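Local coordinates for racemase (Pseudovibrio sp. JE062, PDB 3MKC), which is a member of the mandelate racemase/muconate lactonizing enzyme family of the enolase superfamily, combining an N-terminal capping domain with a TIM-barrel-like domain, at residues V178-K183 / V210-R215; L234-A239 / R259-E264; L142-A147 / R174-C179; A152-A157 / A184-K189. All blocks are in the same frame, centred on the assembly; numbering follows the deposited sequence.

Interaction 1 (V178-K183 / V210-R215); sequences VCVPIK and VDYLYR
The closing step of a beta-alpha-beta unit brings Val178 and Cys179 against Val210 and Asp211 as parallel neighbours, and the loops that leave the two strand ends stay together beyond them. Asp211 is the pivot of the ladder: its N donates to Val178 O (2.9 Å), and its O receives Val180 N (3.0 Å). Its carboxylate meanwhile turns back on its own loop. OD1 takes the N-H of Leu213 at 2.8 Å, arriving from above the carboxylate plane, an Asx turn that is followed by left-handed backbone angles at Leu213 and Tyr214.

Past the ladder, side chains take over. Leu213 reaches across with CD1, which lies 3.6 Å from Ile182 CG1, the two side chains crossing at about a right angle; the same methyl also touches Val180 O and Cys179 CB. Val180 divides its branches. CG2 meets Tyr212 CD1, whereas CG1, anti to the backbone N (chi1 177°), sits over one face of the Arg215 guanidinium, 3.8 Å from CD. A water joins the loops by bonding to Val180 O (2.7 Å), Tyr212 O and Arg215 NH1, lying in the guanidinium plane. NH1 adds a weak bond to Ile182 O, while NH2 has its stronger partner in Ala184 O.

Helix 188-202 backs the valine side of the sheet, with Leu198 on Val178, Leu195 on Val210 and Val191 on Val180; helix 219-228 packs on Tyr212, and strand 236-238 bonds along the far edge of strand 207-211.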
loop_
_atom_site.group_PDB
_atom_site.type_symbol
_atom_site.label_atom_id
_atom_site.label_comp_id
_atom_site.label_asym_id
_atom_site.label_seq_id
_atom_site.Cartn_x
_atom_site.Cartn_y
_atom_site.Cartn_z
ATOM N N VAL A 178 -0.780 14.870 5.384
ATOM C CA VAL A 178 -1.251 15.154 6.732
ATOM C C VAL A 178 -2.675 14.629 6.808
ATOM O O VAL A 178 -3.277 14.334 5.780
ATOM C CB VAL A 178 -1.251 16.662 7.014
ATOM C CG1 VAL A 178 0.167 17.208 6.899
ATOM C CG2 VAL A 178 -2.178 17.372 6.036
ATOM N N CYS A 179 -3.212 14.505 8.017
ATOM C CA CYS A 179 -4.571 14.007 8.185
ATOM C C CYS A 179 -5.384 14.925 9.073
ATOM O O CYS A 179 -4.833 15.695 9.861
ATOM C CB CYS A 179 -4.564 12.625 8.840
ATOM S SG CYS A 179 -3.378 11.455 8.181
ATOM N N VAL A 180 -6.703 14.837 8.936
ATOM C CA VAL A 180 -7.611 15.605 9.771
ATOM C C VAL A 180 -8.060 14.577 10.802
ATOM O O VAL A 180 -8.730 13.602 10.459
ATOM C CB VAL A 180 -8.849 16.103 8.984
ATOM C CG1 VAL A 180 -9.802 16.836 9.919
ATOM C CG2 VAL A 180 -8.419 17.033 7.863
ATOM N N PRO A 181 -7.675 14.757 12.074
ATOM C CA PRO A 181 -8.059 13.816 13.130
ATOM C C PRO A 181 -9.537 13.418 13.087
ATOM O O PRO A 181 -10.420 14.268 13.049
ATOM C CB PRO A 181 -7.691 14.570 14.403
ATOM C CG PRO A 181 -6.460 15.308 13.982
ATOM C CD PRO A 181 -6.882 15.867 12.632
ATOM N N ILE A 182 -9.788 12.114 13.105
ATOM C CA ILE A 182 -11.142 11.567 13.053
ATOM C C ILE A 182 -12.138 12.190 14.029
ATOM O O ILE A 182 -13.118 12.820 13.619
ATOM C CB ILE A 182 -11.121 10.056 13.311
ATOM C CG1 ILE A 182 -10.194 9.376 12.306
ATOM C CG2 ILE A 182 -12.529 9.492 13.220
ATOM C CD1 ILE A 182 -10.140 7.866 12.435
ATOM N N LYS A 183 -11.896 12.001 15.320
ATOM C CA LYS A 183 -12.792 12.527 16.339
ATOM C C LYS A 183 -12.654 14.027 16.576
ATOM O O LYS A 183 -12.945 14.523 17.665
ATOM C CB LYS A 183 -12.587 11.769 17.648
ATOM C CG LYS A 183 -12.884 10.280 17.552
ATOM C CD LYS A 183 -12.701 9.605 18.906
ATOM C CE LYS A 183 -13.046 8.124 18.865
ATOM N NZ LYS A 183 -12.802 7.486 20.196
ATOM N N VAL A 210 -3.608 15.445 1.546
ATOM C CA VAL A 210 -4.473 15.472 2.723
ATOM C C VAL A 210 -5.423 14.279 2.795
ATOM O O VAL A 210 -6.088 13.940 1.811
ATOM C CB VAL A 210 -5.318 16.765 2.763
ATOM C CG1 VAL A 210 -6.105 16.831 4.071
ATOM C CG2 VAL A 210 -4.413 17.986 2.621
ATOM N N ASP A 211 -5.471 13.658 3.970
ATOM C CA ASP A 211 -6.334 12.513 4.237
ATOM C C ASP A 211 -7.424 13.022 5.168
ATOM O O ASP A 211 -7.155 13.355 6.324
ATOM C CB ASP A 211 -5.527 11.398 4.919
ATOM C CG ASP A 211 -6.380 10.197 5.318
ATOM O OD1 ASP A 211 -7.601 10.200 5.063
ATOM O OD2 ASP A 211 -5.817 9.242 5.891
ATOM N N TYR A 212 -8.649 13.095 4.662
ATOM C CA TYR A 212 -9.764 13.593 5.457
ATOM C C TYR A 212 -10.410 12.508 6.320
ATOM O O TYR A 212 -11.347 12.772 7.072
ATOM C CB TYR A 212 -10.784 14.264 4.531
ATOM C CG TYR A 212 -10.225 15.489 3.832
ATOM C CD1 TYR A 212 -10.330 16.756 4.404
ATOM C CD2 TYR A 212 -9.557 15.374 2.619
ATOM C CE1 TYR A 212 -9.782 17.883 3.779
ATOM C CE2 TYR A 212 -9.006 16.482 1.989
ATOM C CZ TYR A 212 -9.120 17.736 2.572
ATOM O OH TYR A 212 -8.572 18.836 1.942
ATOM N N LEU A 213 -9.881 11.291 6.217
ATOM C CA LEU A 213 -10.356 10.155 6.996
ATOM C C LEU A 213 -11.860 9.908 7.019
ATOM O O LEU A 213 -12.434 9.603 8.069
ATOM C CB LEU A 213 -9.829 10.256 8.435
ATOM C CG LEU A 213 -8.332 9.982 8.572
ATOM C CD1 LEU A 213 -7.817 10.501 9.916
ATOM C CD2 LEU A 213 -8.081 8.487 8.427
ATOM N N TYR A 214 -12.496 10.055 5.861
ATOM C CA TYR A 214 -13.917 9.776 5.726
ATOM C C TYR A 214 -14.829 10.533 6.686
ATOM O O TYR A 214 -15.808 9.978 7.180
ATOM C CB TYR A 214 -14.128 8.271 5.896
ATOM C CG TYR A 214 -13.249 7.441 4.983
ATOM C CD1 TYR A 214 -13.503 7.376 3.616
ATOM C CD2 TYR A 214 -12.132 6.757 5.479
ATOM C CE1 TYR A 214 -12.679 6.660 2.766
ATOM C CE2 TYR A 214 -11.295 6.035 4.631
ATOM C CZ TYR A 214 -11.578 5.994 3.271
ATOM O OH TYR A 214 -10.758 5.307 2.412
ATOM N N ARG A 215 -14.533 11.802 6.938
ATOM C CA ARG A 215 -15.369 12.565 7.857
ATOM C C ARG A 215 -16.589 13.194 7.183
ATOM O O ARG A 215 -17.449 13.737 7.865
ATOM C CB ARG A 215 -14.541 13.660 8.545
ATOM C CG ARG A 215 -14.048 14.744 7.616
ATOM C CD ARG A 215 -13.053 15.695 8.297
ATOM N NE ARG A 215 -13.631 16.503 9.374
ATOM C CZ ARG A 215 -13.592 16.178 10.665
ATOM N NH1 ARG A 215 -13.007 15.054 11.057
ATOM N NH2 ARG A 215 -14.122 16.989 11.573
HETATM O O HOH W 1 -11.291 13.426 9.762
#

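Interaction 2 (L234-A239 / R259-E264); sequences LYFAEA and RICGAE
Ala237 O is gripped twice, by Cys261 N at 3.2 Å and by a water at 2.8 Å that also bonds Cys261 O. With Ala237 N donating to Arg259 O (2.8 Å), this makes a single bridge, centred on Ala237 and Ile260.

Arg259 closes one end. Its guanidinium lies flat on the Tyr235 ring, the planes 8° apart and the centres 3.7 Å apart, a stacked cation-pi pair with NH1 over the middle of the ring. NH1 also donates in the guanidinium plane to a lone pair of Tyr235 O (2.9 Å), which fixes the rotation of the group. Cys261 SG rests over the face of Phe236, 3.4 Å from the ring centroid, a sulfur-aromatic contact.

Glu238 OE2 and Glu264 OE2 lie 3.9 Å apart; one water bonds Glu238 OE2 and Glu264 OE1, a second more weakly both OE2 atoms. Glu238 is salt-bridged to Lys177, Glu264 hydrogen-bonded to Tyr214 OH. With Asp211 nearby, these strand-end acids are consistent with the metal-binding carboxylates of the enolase superfamily.

Strand 207-211 flanks strand 236-238 through backbone bonds, strand 283-284 adds Leu283 against Phe236 and Cys261, and helix 246-255 packs on Ile260.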
loop_
_atom_site.group_PDB
_atom_site.type_symbol
_atom_site.label_atom_id
_atom_site.label_comp_id
_atom_site.label_asym_id
_atom_site.label_seq_id
_atom_site.Cartn_x
_atom_site.Cartn_y
_atom_site.Cartn_z
ATOM N N LEU A 234 -2.854 21.975 -3.010
ATOM C CA LEU A 234 -2.632 20.646 -2.447
ATOM C C LEU A 234 -2.573 19.601 -3.566
ATOM O O LEU A 234 -3.243 19.736 -4.593
ATOM C CB LEU A 234 -3.751 20.323 -1.449
ATOM C CG LEU A 234 -3.899 21.368 -0.327
ATOM C CD1 LEU A 234 -5.108 21.050 0.541
ATOM C CD2 LEU A 234 -2.622 21.393 0.519
ATOM N N TYR A 235 -1.768 18.563 -3.358
ATOM C CA TYR A 235 -1.608 17.512 -4.354
ATOM C C TYR A 235 -2.883 16.692 -4.525
ATOM O O TYR A 235 -3.284 16.397 -5.648
ATOM C CB TYR A 235 -0.458 16.581 -3.981
ATOM C CG TYR A 235 -0.071 15.687 -5.128
ATOM C CD1 TYR A 235 0.959 16.045 -5.998
ATOM C CD2 TYR A 235 -0.779 14.515 -5.389
ATOM C CE1 TYR A 235 1.275 15.258 -7.097
ATOM C CE2 TYR A 235 -0.478 13.729 -6.482
ATOM C CZ TYR A 235 0.546 14.100 -7.337
ATOM O OH TYR A 235 0.826 13.329 -8.447
ATOM N N PHE A 236 -3.506 16.298 -3.418
ATOM C CA PHE A 236 -4.749 15.553 -3.525
ATOM C C PHE A 236 -5.614 15.551 -2.278
ATOM O O PHE A 236 -5.172 15.950 -1.195
ATOM C CB PHE A 236 -4.499 14.114 -4.037
ATOM C CG PHE A 236 -3.816 13.172 -3.054
ATOM C CD1 PHE A 236 -4.259 13.033 -1.736
ATOM C CD2 PHE A 236 -2.808 12.323 -3.505
ATOM C CE1 PHE A 236 -3.707 12.057 -0.891
ATOM C CE2 PHE A 236 -2.248 11.341 -2.674
ATOM C CZ PHE A 236 -2.700 11.207 -1.364
ATOM N N ALA A 237 -6.864 15.131 -2.455
ATOM C CA ALA A 237 -7.828 15.053 -1.372
ATOM C C ALA A 237 -8.211 13.583 -1.230
ATOM O O ALA A 237 -8.891 13.024 -2.093
ATOM C CB ALA A 237 -9.042 15.886 -1.698
ATOM N N GLU A 238 -7.762 12.973 -0.138
ATOM C CA GLU A 238 -8.010 11.561 0.142
ATOM C C GLU A 238 -9.125 11.303 1.153
ATOM O O GLU A 238 -9.307 12.063 2.096
ATOM C CB GLU A 238 -6.722 10.930 0.668
ATOM C CG GLU A 238 -6.863 9.513 1.178
ATOM C CD GLU A 238 -5.553 8.978 1.722
ATOM O OE1 GLU A 238 -4.493 9.387 1.207
ATOM O OE2 GLU A 238 -5.587 8.145 2.650
ATOM N N ALA A 239 -9.851 10.209 0.954
ATOM C CA ALA A 239 -10.924 9.821 1.858
ATOM C C ALA A 239 -11.853 10.982 2.199
ATOM O O ALA A 239 -12.107 11.274 3.368
ATOM C CB ALA A 239 -10.324 9.236 3.132
ATOM N N ARG A 259 -7.390 17.061 -6.877
ATOM C CA ARG A 259 -7.218 15.678 -7.304
ATOM C C ARG A 259 -8.058 14.907 -6.294
ATOM O O ARG A 259 -7.957 15.144 -5.087
ATOM C CB ARG A 259 -5.768 15.207 -7.179
ATOM C CG ARG A 259 -4.828 15.612 -8.305
ATOM C CD ARG A 259 -3.630 14.659 -8.293
ATOM N NE ARG A 259 -2.620 14.968 -9.295
ATOM C CZ ARG A 259 -1.732 15.948 -9.192
ATOM N NH1 ARG A 259 -1.718 16.733 -8.123
ATOM N NH2 ARG A 259 -0.836 16.131 -10.151
ATOM N N ILE A 260 -8.904 14.009 -6.776
ATOM C CA ILE A 260 -9.742 13.214 -5.884
ATOM C C ILE A 260 -9.223 11.786 -5.902
ATOM O O ILE A 260 -9.037 11.209 -6.967
ATOM C CB ILE A 260 -11.214 13.231 -6.354
ATOM C CG1 ILE A 260 -11.702 14.677 -6.462
ATOM C CG2 ILE A 260 -12.089 12.450 -5.390
ATOM C CD1 ILE A 260 -11.609 15.450 -5.159
ATOM N N CYS A 261 -8.958 11.231 -4.722
ATOM C CA CYS A 261 -8.457 9.864 -4.627
ATOM C C CYS A 261 -9.584 8.920 -4.261
ATOM O O CYS A 261 -10.634 9.340 -3.791
ATOM C CB CYS A 261 -7.411 9.742 -3.525
ATOM S SG CYS A 261 -6.102 10.966 -3.582
ATOM N N GLY A 262 -9.334 7.634 -4.457
ATOM C CA GLY A 262 -10.313 6.634 -4.088
ATOM C C GLY A 262 -9.681 5.254 -4.076
ATOM O O GLY A 262 -8.507 5.098 -4.422
ATOM N N ALA A 263 -10.455 4.269 -3.624
ATOM C CA ALA A 263 -10.039 2.865 -3.614
ATOM C C ALA A 263 -9.085 2.385 -2.521
ATOM O O ALA A 263 -8.592 1.267 -2.584
ATOM C CB ALA A 263 -9.477 2.500 -4.978
ATOM N N GLU A 264 -8.835 3.219 -1.522
ATOM C CA GLU A 264 -7.946 2.834 -0.432
ATOM C C GLU A 264 -8.280 1.464 0.156
ATOM O O GLU A 264 -7.385 0.670 0.416
ATOM C CB GLU A 264 -7.999 3.873 0.698
ATOM C CG GLU A 264 -7.483 3.324 2.033
ATOM C CD GLU A 264 -7.437 4.356 3.139
ATOM O OE1 GLU A 264 -8.460 5.028 3.382
ATOM O OE2 GLU A 264 -6.368 4.484 3.777
HETATM O O HOH W 2 -5.791 18.335 -4.682
HETATM O O HOH W 3 -11.274 11.591 -1.843
HETATM O O HOH W 4 -7.291 7.463 4.472
HETATM O O HOH W 5 -5.083 5.809 1.473
#

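Interaction 3 (L142-A147 / R174-C179); sequences LTLYPA and RAVKVC
Ala175 O receives Leu142 N at 2.9 Å, the first rung of a short parallel ladder. Val176 follows on the side of the sheet that also carries Leu142. Its CA comes within 3.2 Å of Leu142 O in a CA-H...O contact, and its CB and CG1 meet the CD1 methyl of Leu144, the two side chains crossing at a slant.

Lys177 turns its side chain to the barrel interior. Its N donates to Leu142 O (2.9 Å) and its O accepts a nearly straight bond from Leu144 N (2.9 Å), so its N and O, in successive peptides, both bond to segment 142-147. Its side chain runs beside that of Thr143 in the same direction. The bend at chi3 (73°) carries CE to 3.4 Å from Thr143 OG1 and close to CG2. The ammonium has other partners: a salt bridge to Glu238 OE1 and a hydrogen bond to Tyr141 OH, while Thr143 OG1 hydrogen-bonds to Glu339 OE2.

Val178 turns its side chain to helix 154-170, where it touches Tyr161. Cys179 ends the strand with CB 4.0 Å from Tyr145 CD1 and SG oblique to the ring, a Cys sulfur-aromatic contact; Tyr161 OH joins the backbones here by bonding both Leu144 O and Cys179 N.

With helix 154-170 linking strands 137-143 and 175-179, this is a beta-alpha-beta crossover of the TIM-barrel kind, apolar toward the helix and polar, through Thr143 and Lys177, toward the barrel interior.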
loop_
_atom_site.group_PDB
_atom_site.type_symbol
_atom_site.label_atom_id
_atom_site.label_comp_id
_atom_site.label_asym_id
_atom_site.label_seq_id
_atom_site.Cartn_x
_atom_site.Cartn_y
_atom_site.Cartn_z
ATOM N N LEU A 142 5.793 10.998 2.330
ATOM C CA LEU A 142 5.717 10.387 3.646
ATOM C C LEU A 142 4.456 10.813 4.369
ATOM O O LEU A 142 4.132 11.998 4.426
ATOM C CB LEU A 142 6.947 10.769 4.474
ATOM C CG LEU A 142 8.287 10.418 3.826
ATOM C CD1 LEU A 142 9.419 10.776 4.784
ATOM C CD2 LEU A 142 8.330 8.936 3.483
ATOM N N THR A 143 3.741 9.840 4.913
ATOM C CA THR A 143 2.520 10.125 5.644
ATOM C C THR A 143 2.893 10.439 7.085
ATOM O O THR A 143 3.534 9.630 7.757
ATOM C CB THR A 143 1.566 8.927 5.587
ATOM O OG1 THR A 143 1.289 8.625 4.214
ATOM C CG2 THR A 143 0.266 9.245 6.302
ATOM N N LEU A 144 2.488 11.621 7.544
ATOM C CA LEU A 144 2.804 12.090 8.890
ATOM C C LEU A 144 1.601 12.223 9.808
ATOM O O LEU A 144 0.499 12.553 9.366
ATOM C CB LEU A 144 3.482 13.459 8.807
ATOM C CG LEU A 144 4.635 13.592 7.819
ATOM C CD1 LEU A 144 5.070 15.046 7.726
ATOM C CD2 LEU A 144 5.777 12.698 8.263
ATOM N N TYR A 145 1.828 11.977 11.094
ATOM C CA TYR A 145 0.783 12.113 12.103
ATOM C C TYR A 145 1.423 12.149 13.490
ATOM O O TYR A 145 2.037 11.175 13.931
ATOM C CB TYR A 145 -0.213 10.956 12.033
ATOM C CG TYR A 145 -1.513 11.258 12.751
ATOM C CD1 TYR A 145 -2.482 12.074 12.166
ATOM C CD2 TYR A 145 -1.774 10.734 14.016
ATOM C CE1 TYR A 145 -3.679 12.357 12.821
ATOM C CE2 TYR A 145 -2.967 11.010 14.684
ATOM C CZ TYR A 145 -3.918 11.820 14.081
ATOM O OH TYR A 145 -5.111 12.079 14.728
ATOM N N PRO A 146 1.293 13.282 14.196
ATOM C CA PRO A 146 1.875 13.409 15.533
ATOM C C PRO A 146 1.116 12.611 16.586
ATOM O O PRO A 146 0.030 12.088 16.331
ATOM C CB PRO A 146 1.802 14.907 15.790
ATOM C CG PRO A 146 0.511 15.282 15.116
ATOM C CD PRO A 146 0.617 14.531 13.798
ATOM N N ALA A 147 1.709 12.514 17.772
ATOM C CA ALA A 147 1.085 11.807 18.879
ATOM C C ALA A 147 0.189 12.835 19.557
ATOM O O ALA A 147 0.613 13.511 20.495
ATOM C CB ALA A 147 2.144 11.313 19.846
ATOM N N ARG A 174 10.302 15.206 -0.631
ATOM C CA ARG A 174 9.580 15.874 -1.707
ATOM C C ARG A 174 8.081 16.073 -1.498
ATOM O O ARG A 174 7.486 16.952 -2.117
ATOM C CB ARG A 174 9.808 15.123 -3.020
ATOM C CG ARG A 174 11.266 14.866 -3.347
ATOM C CD ARG A 174 12.030 16.162 -3.548
ATOM N NE ARG A 174 13.430 15.927 -3.893
ATOM C CZ ARG A 174 13.852 15.455 -5.063
ATOM N NH1 ARG A 174 12.985 15.163 -6.024
ATOM N NH2 ARG A 174 15.152 15.271 -5.271
ATOM N N ALA A 175 7.467 15.267 -0.637
ATOM C CA ALA A 175 6.033 15.390 -0.394
ATOM C C ALA A 175 5.614 14.695 0.893
ATOM O O ALA A 175 6.187 13.678 1.275
ATOM C CB ALA A 175 5.250 14.813 -1.577
ATOM N N VAL A 176 4.603 15.251 1.552
ATOM C CA VAL A 176 4.099 14.694 2.793
ATOM C C VAL A 176 2.575 14.717 2.811
ATOM O O VAL A 176 1.947 15.536 2.142
ATOM C CB VAL A 176 4.610 15.495 4.011
ATOM C CG1 VAL A 176 6.139 15.421 4.080
ATOM C CG2 VAL A 176 4.155 16.942 3.907
ATOM N N LYS A 177 1.985 13.809 3.575
ATOM C CA LYS A 177 0.539 13.761 3.693
ATOM C C LYS A 177 0.170 13.976 5.147
ATOM O O LYS A 177 0.750 13.358 6.035
ATOM C CB LYS A 177 -0.006 12.407 3.233
ATOM C CG LYS A 177 -1.530 12.335 3.269
ATOM C CD LYS A 177 -2.064 11.105 2.544
ATOM C CE LYS A 177 -1.814 9.823 3.327
ATOM N NZ LYS A 177 -2.324 8.623 2.600
ATOM N N VAL A 178 -0.780 14.870 5.384
ATOM C CA VAL A 178 -1.251 15.154 6.732
ATOM C C VAL A 178 -2.675 14.629 6.808
ATOM O O VAL A 178 -3.277 14.334 5.780
ATOM C CB VAL A 178 -1.251 16.662 7.014
ATOM C CG1 VAL A 178 0.167 17.208 6.899
ATOM C CG2 VAL A 178 -2.178 17.372 6.036
ATOM N N CYS A 179 -3.212 14.505 8.017
ATOM C CA CYS A 179 -4.571 14.007 8.185
ATOM C C CYS A 179 -5.384 14.925 9.073
ATOM O O CYS A 179 -4.833 15.695 9.861
ATOM C CB CYS A 179 -4.564 12.625 8.840
ATOM S SG CYS A 179 -3.378 11.455 8.181
#

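Interaction 4 (A152-A157 / A184-K189); sequences ASLDVA and ADWSTK
Leu154 and Trp186 supply the CH-pi element of this contact. CD2 of Leu154 stands over one face of the indole, 3.5 Å from the centroid of the six-membered ring and 14° off its normal, and 3.4 Å from Trp186 CD2. The opposite face is met by CB of Ala184, offset toward the rim, so the indole is sandwiched between a leucine methyl and an alanine methyl.

Apolar contact at the edge comes from Ala157, whose CB lies near the ring plane 3.5 Å from CH2. Chi1 (-44°) sets CG of Trp186 anti to its carbonyl carbon, and the ring also meets that of Tyr194 at about 60°.

Polar groups approach without a bond joining the segments: Ala152 O is 3.6 Å from Trp186 NE1. Hydrogen bonding serves instead to begin each helix. Ser153 is the N-cap of helix 154-170, and its O accepts Ala157 N at 2.8 Å. Ser187 is the N-cap of helix 188-202; its OG caps a backbone N of that helix and its N bonds Glu190 OE1, consistent with a capping box.

Two successive barrel helices thus meet at their N-terminal starts through one inserted tryptophan, on the outer layer of a beta/alpha barrel.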
loop_
_atom_site.group_PDB
_atom_site.type_symbol
_atom_site.label_atom_id
_atom_site.label_comp_id
_atom_site.label_asym_id
_atom_site.label_seq_id
_atom_site.Cartn_x
_atom_site.Cartn_y
_atom_site.Cartn_z
ATOM N N ALA A 152 -7.552 15.472 18.984
ATOM C CA ALA A 152 -7.180 16.802 19.472
ATOM C C ALA A 152 -7.964 18.006 18.999
ATOM O O ALA A 152 -9.020 17.905 18.364
ATOM C CB ALA A 152 -5.699 17.039 19.198
ATOM N N SER A 153 -7.418 19.161 19.365
ATOM C CA SER A 153 -7.982 20.470 19.056
ATOM C C SER A 153 -7.111 21.160 18.020
ATOM O O SER A 153 -5.955 20.800 17.852
ATOM C CB SER A 153 -8.043 21.329 20.328
ATOM O OG SER A 153 -7.103 22.391 20.262
ATOM N N LEU A 154 -7.661 22.161 17.337
ATOM C CA LEU A 154 -6.911 22.867 16.297
ATOM C C LEU A 154 -5.466 23.214 16.666
ATOM O O LEU A 154 -4.525 22.812 15.975
ATOM C CB LEU A 154 -7.654 24.137 15.858
ATOM C CG LEU A 154 -8.888 23.890 14.985
ATOM C CD1 LEU A 154 -9.621 25.197 14.740
ATOM C CD2 LEU A 154 -8.452 23.256 13.661
ATOM N N ASP A 155 -5.287 23.956 17.756
ATOM C CA ASP A 155 -3.952 24.349 18.199
ATOM C C ASP A 155 -3.042 23.161 18.496
ATOM O O ASP A 155 -1.880 23.142 18.094
ATOM C CB ASP A 155 -4.058 25.245 19.437
ATOM C CG ASP A 155 -3.584 26.658 19.169
ATOM O OD1 ASP A 155 -2.348 26.864 19.051
ATOM O OD2 ASP A 155 -4.444 27.564 19.061
ATOM N N VAL A 156 -3.573 22.178 19.208
ATOM C CA VAL A 156 -2.810 20.988 19.563
ATOM C C VAL A 156 -2.393 20.187 18.336
ATOM O O VAL A 156 -1.262 19.713 18.243
ATOM C CB VAL A 156 -3.624 20.075 20.496
ATOM C CG1 VAL A 156 -2.870 18.766 20.742
ATOM C CG2 VAL A 156 -3.894 20.794 21.814
ATOM N N ALA A 157 -3.314 20.030 17.393
ATOM C CA ALA A 157 -3.019 19.285 16.180
ATOM C C ALA A 157 -1.896 19.963 15.402
ATOM O O ALA A 157 -0.942 19.315 14.970
ATOM C CB ALA A 157 -4.269 19.185 15.317
ATOM N N ALA A 184 -12.204 14.753 15.559
ATOM C CA ALA A 184 -12.073 16.199 15.676
ATOM C C ALA A 184 -13.426 16.763 15.255
ATOM O O ALA A 184 -13.955 16.384 14.214
ATOM C CB ALA A 184 -10.970 16.711 14.754
ATOM N N ASP A 185 -13.993 17.650 16.065
ATOM C CA ASP A 185 -15.296 18.226 15.742
ATOM C C ASP A 185 -15.199 19.514 14.931
ATOM O O ASP A 185 -16.174 20.263 14.840
ATOM C CB ASP A 185 -16.079 18.519 17.020
ATOM C CG ASP A 185 -15.353 19.483 17.935
ATOM O OD1 ASP A 185 -14.660 20.391 17.420
ATOM O OD2 ASP A 185 -15.484 19.337 19.170
ATOM N N TRP A 186 -14.036 19.772 14.343
ATOM C CA TRP A 186 -13.847 20.992 13.564
ATOM C C TRP A 186 -14.866 21.110 12.431
ATOM O O TRP A 186 -15.179 20.126 11.762
ATOM C CB TRP A 186 -12.432 21.044 12.971
ATOM C CG TRP A 186 -11.331 20.642 13.919
ATOM C CD1 TRP A 186 -11.386 20.620 15.285
ATOM C CD2 TRP A 186 -10.002 20.224 13.565
ATOM N NE1 TRP A 186 -10.179 20.213 15.802
ATOM C CE2 TRP A 186 -9.311 19.963 14.771
ATOM C CE3 TRP A 186 -9.328 20.044 12.348
ATOM C CZ2 TRP A 186 -7.977 19.533 14.797
ATOM C CZ3 TRP A 186 -7.997 19.615 12.373
ATOM C CH2 TRP A 186 -7.339 19.366 13.592
ATOM N N SER A 187 -15.389 22.316 12.230
ATOM C CA SER A 187 -16.344 22.564 11.156
ATOM C C SER A 187 -15.510 22.555 9.889
ATOM O O SER A 187 -14.284 22.498 9.962
ATOM C CB SER A 187 -17.007 23.935 11.326
ATOM O OG SER A 187 -16.070 24.987 11.164
ATOM N N THR A 188 -16.152 22.618 8.729
ATOM C CA THR A 188 -15.391 22.617 7.489
ATOM C C THR A 188 -14.525 23.873 7.383
ATOM O O THR A 188 -13.423 23.830 6.832
ATOM C CB THR A 188 -16.306 22.521 6.259
ATOM O OG1 THR A 188 -17.150 23.675 6.193
ATOM C CG2 THR A 188 -17.165 21.271 6.345
ATOM N N LYS A 189 -15.006 24.990 7.918
ATOM C CA LYS A 189 -14.218 26.212 7.868
ATOM C C LYS A 189 -12.956 26.081 8.716
ATOM O O LYS A 189 -11.900 26.602 8.358
ATOM C CB LYS A 189 -15.047 27.417 8.327
ATOM C CG LYS A 189 -15.422 28.338 7.175
ATOM C CD LYS A 189 -14.147 28.807 6.470
ATOM C CE LYS A 189 -14.391 29.312 5.053
ATOM N NZ LYS A 189 -13.082 29.606 4.386
#

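How the interactions relate
The four contacts sample a beta/alpha barrel from its strands to its outer helices. Interactions 1 and 3 share Val178 and Cys179, for strand 175-179 has a parallel neighbour on each side; both are buried and rest on regular backbone ladders. Interaction 2, equally buried, has a single bridge and relies more on stacked and charged side chains. Its Glu238 meets Lys177 of interaction 3 in a salt bridge, and its Glu264 bonds Tyr214 of interaction 1. Interaction 4, partly buried, its centre about 28 Å from the centre of the chain, has no hydrogen bond between its segments, only contacts around an indole; Arg215 of interaction 1 ties to it through Ala184 O.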